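Local structure of beta-galactosidase (Trichoderma reesei, 3OG2) at residues Glu38-Phe43 with Gly69-Ser74. The protein probably hydrolyses terminal non-reducing beta-D-galactose residues of beta-D-galactosides, as a glycoside hydrolase of family 35 with a TIM-barrel domain. Sequence-based numbering, arbitrary orientation.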
ATOM      1  N   GLU A  38      10.656  27.099  -2.876  1.00 10.67           N
ATOM      2  CA  GLU A  38      10.194  26.756  -4.202  1.00 10.38           C
ATOM      3  C   GLU A  38       8.762  26.250  -4.103  1.00 10.02           C
ATOM      4  O   GLU A  38       8.524  25.296  -3.340  1.00 10.32           O
ATOM      5  CB  GLU A  38      11.087  25.628  -4.789  1.00 12.53           C
ATOM      6  CG  GLU A  38      10.636  25.215  -6.188  1.00 13.98           C
ATOM      7  CD  GLU A  38      11.330  23.994  -6.748  1.00 12.92           C
ATOM      8  OE1 GLU A  38      12.059  23.268  -6.042  1.00 14.78           O
ATOM      9  OE2 GLU A  38      11.169  23.762  -7.981  1.00 13.32           O
ATOM     10  N   ARG A  39       7.846  26.826  -4.866  1.00  9.58           N
ATOM     11  CA  ARG A  39       6.505  26.238  -4.929  1.00  9.64           C
ATOM     12  C   ARG A  39       6.577  24.844  -5.533  1.00  9.41           C
ATOM     13  O   ARG A  39       7.329  24.641  -6.515  1.00 11.08           O
ATOM     14  CB  ARG A  39       5.579  27.057  -5.836  1.00 10.18           C
ATOM     15  CG  ARG A  39       5.124  28.380  -5.212  1.00 11.37           C
ATOM     16  CD  ARG A  39       3.991  28.892  -6.103  1.00 12.31           C
ATOM     17  NE  ARG A  39       3.475  30.168  -5.582  1.00 12.51           N
ATOM     18  CZ  ARG A  39       2.618  30.302  -4.580  1.00 11.11           C
ATOM     19  NH1 ARG A  39       2.163  29.198  -3.922  1.00 11.06           N
ATOM     20  NH2 ARG A  39       2.237  31.531  -4.240  1.00 13.54           N
ATOM     21  N   VAL A  40       5.776  23.923  -5.032  1.00  8.71           N
ATOM     22  CA  VAL A  40       5.798  22.549  -5.554  0.50  8.64           C
ATOM     23  C   VAL A  40       4.387  21.995  -5.515  1.00  8.31           C
ATOM     24  O   VAL A  40       3.588  22.358  -4.642  1.00 11.02           O
ATOM     25  CB  VAL A  40       6.809  21.711  -4.773  0.50 10.29           C
ATOM     26  CG1 VAL A  40       6.494  21.685  -3.259  0.50 13.26           C
ATOM     27  CG2 VAL A  40       6.900  20.269  -5.294  0.50 13.24           C
ATOM     28  N   VAL A  41       4.060  21.120  -6.454  1.00  8.02           N
ATOM     29  CA  VAL A  41       2.902  20.259  -6.362  1.00  8.42           C
ATOM     30  C   VAL A  41       3.393  19.014  -5.642  1.00  7.97           C
ATOM     31  O   VAL A  41       4.271  18.302  -6.199  1.00  8.88           O
ATOM     32  CB  VAL A  41       2.306  19.906  -7.731  1.00  9.68           C
ATOM     33  CG1 VAL A  41       1.176  18.862  -7.564  1.00 11.75           C
ATOM     34  CG2 VAL A  41       1.811  21.130  -8.451  1.00 12.87           C
ATOM     35  N   ILE A  42       2.920  18.737  -4.436  1.00  7.75           N
ATOM     36  CA  ILE A  42       3.279  17.487  -3.745  1.00  7.57           C
ATOM     37  C   ILE A  42       2.411  16.375  -4.332  1.00  7.20           C
ATOM     38  O   ILE A  42       1.171  16.414  -4.260  1.00  8.07           O
ATOM     39  CB  ILE A  42       3.057  17.624  -2.238  1.00  7.36           C
ATOM     40  CG1 ILE A  42       4.007  18.664  -1.628  1.00  8.84           C
ATOM     41  CG2 ILE A  42       3.138  16.257  -1.560  1.00  8.53           C
ATOM     42  CD1 ILE A  42       5.473  18.248  -1.753  1.00  9.21           C
ATOM     43  N   PHE A  43       3.065  15.413  -4.938  1.00  7.30           N
ATOM     44  CA  PHE A  43       2.374  14.254  -5.543  1.00  7.53           C
ATOM     45  C   PHE A  43       3.036  13.071  -4.858  1.00  6.86           C
ATOM     46  O   PHE A  43       4.234  12.835  -5.053  1.00  7.39           O
ATOM     47  CB  PHE A  43       2.532  14.260  -7.058  1.00  7.56           C
ATOM     48  CG  PHE A  43       1.390  13.531  -7.799  1.00  7.48           C
ATOM     49  CD1 PHE A  43       0.448  12.704  -7.195  1.00  8.99           C
ATOM     50  CD2 PHE A  43       1.308  13.711  -9.178  1.00 10.52           C
ATOM     51  CE1 PHE A  43      -0.555  12.046  -7.921  1.00  9.36           C
ATOM     52  CE2 PHE A  43       0.298  13.064  -9.898  1.00 10.81           C
ATOM     53  CZ  PHE A  43      -0.631  12.235  -9.304  1.00 10.33           C
ATOM     54  N   GLY A  69       7.172  10.335 -11.348  1.00  7.39           N
ATOM     55  CA  GLY A  69       7.157  11.777 -11.266  1.00  8.26           C
ATOM     56  C   GLY A  69       6.727  12.246  -9.891  1.00  7.17           C
ATOM     57  O   GLY A  69       6.570  13.454  -9.681  1.00  9.16           O
ATOM     58  N   PHE A  70       6.522  11.299  -8.961  1.00  7.54           N
ATOM     59  CA  PHE A  70       6.158  11.714  -7.580  1.00  6.65           C
ATOM     60  C   PHE A  70       7.378  12.293  -6.861  1.00  6.99           C
ATOM     61  O   PHE A  70       8.509  11.957  -7.210  1.00  8.39           O
ATOM     62  CB  PHE A  70       5.679  10.499  -6.819  1.00  7.67           C
ATOM     63  CG  PHE A  70       4.240  10.057  -7.183  1.00  7.15           C
ATOM     64  CD1 PHE A  70       3.603  10.445  -8.365  1.00  9.16           C
ATOM     65  CD2 PHE A  70       3.581   9.234  -6.274  1.00  9.23           C
ATOM     66  CE1 PHE A  70       2.311   9.992  -8.601  1.00 10.44           C
ATOM     67  CE2 PHE A  70       2.248   8.786  -6.502  1.00  8.84           C
ATOM     68  CZ  PHE A  70       1.629   9.175  -7.697  1.00 10.19           C
ATOM     69  N   ASN A  71       7.091  13.122  -5.835  1.00  7.26           N
ATOM     70  CA  ASN A  71       8.204  13.690  -5.053  1.00  7.25           C
ATOM     71  C   ASN A  71       8.141  13.279  -3.603  1.00  6.28           C
ATOM     72  O   ASN A  71       9.091  13.588  -2.852  1.00  7.40           O
ATOM     73  CB  ASN A  71       8.261  15.220  -5.160  1.00  7.45           C
ATOM     74  CG  ASN A  71       6.884  15.839  -5.026  1.00  6.64           C
ATOM     75  OD1 ASN A  71       6.037  15.390  -4.265  1.00  7.52           O
ATOM     76  ND2 ASN A  71       6.665  16.873  -5.840  1.00  8.51           N
ATOM     77  N   THR A  72       7.096  12.539  -3.206  1.00  7.25           N
ATOM     78  CA  THR A  72       6.809  12.299  -1.785  1.00  6.20           C
ATOM     79  C   THR A  72       6.246  10.905  -1.598  1.00  6.12           C
ATOM     80  O   THR A  72       5.610  10.349  -2.495  1.00  6.71           O
ATOM     81  CB  THR A  72       5.839  13.374  -1.299  1.00  7.70           C
ATOM     82  OG1 THR A  72       6.384  14.686  -1.507  1.00  9.08           O
ATOM     83  CG2 THR A  72       5.489  13.258   0.177  1.00  9.14           C
ATOM     84  N   VAL A  73       6.492  10.379  -0.422  1.00  6.01           N
ATOM     85  CA  VAL A  73       5.839   9.169   0.064  1.00  6.10           C
ATOM     86  C   VAL A  73       5.218   9.511   1.421  1.00  6.10           C
ATOM     87  O   VAL A  73       5.835  10.185   2.247  1.00  7.30           O
ATOM     88  CB  VAL A  73       6.848   8.006   0.159  1.00  7.02           C
ATOM     89  CG1 VAL A  73       6.394   6.891   1.104  1.00  8.01           C
ATOM     90  CG2 VAL A  73       7.022   7.459  -1.279  1.00  8.54           C
ATOM     91  N   SER A  74       4.016   8.968   1.609  1.00  6.39           N
ATOM     92  CA  SER A  74       3.322   9.038   2.888  1.00  6.48           C
ATOM     93  C   SER A  74       3.340   7.683   3.559  1.00  5.98           C
ATOM     94  O   SER A  74       3.128   6.690   2.882  1.00  7.41           O
ATOM     95  CB  SER A  74       1.876   9.470   2.568  1.00  7.80           C
ATOM     96  OG  SER A  74       1.052   9.413   3.728  1.00  8.69           O
TER
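F43 on strand 38-47 meets F70 and N71 just ahead of the parallel strand 72-76, and the F43 and F70 CA atoms lie 5.0 Å apart. F43 O accepts from N71 N at 3.0 Å, and more weakly from T72 N.

The N71 side-chain amide bonds to the backbone of 41-43 through both its ends. With N71 CG between its backbone N and carbonyl carbon (chi1 44°), the amide turns back toward strand 38-47. N71 ND2 donates to V41 O at 2.8 Å, in a nearly straight bond (168°) that lies in the amide plane. N71 OD1 accepts from F43 N at 3.0 Å. On the other face of that amide, T72 OG1 donates to N71 OD1 at 2.9 Å, from above the carbonyl plane. I42 CG2 and CD1 pack on T72 OG1. V40 CG2 touches N71 ND2.

The F43 and F70 rings form an offset stack, with centroids 4.3 Å apart and planes at 23°. F70 CE1 lies over the centre of the F43 ring. F319 meets the F43 ring as well, and I321 touches both phenylalanines.

The contact closes a beta-alpha-beta unit of the barrel, strand 38-47, helix 58-66 and strand 72-76. G69, with positive phi, ends the helix in a Schellman motif. An alanine in place of N71 would probably leave V41 O and F43 N without these mates and T72 OG1 without its acceptor. Bonds from both ends of one buried amide fix its rotation and satisfy backbone polar groups where strand 38-47 is interrupted.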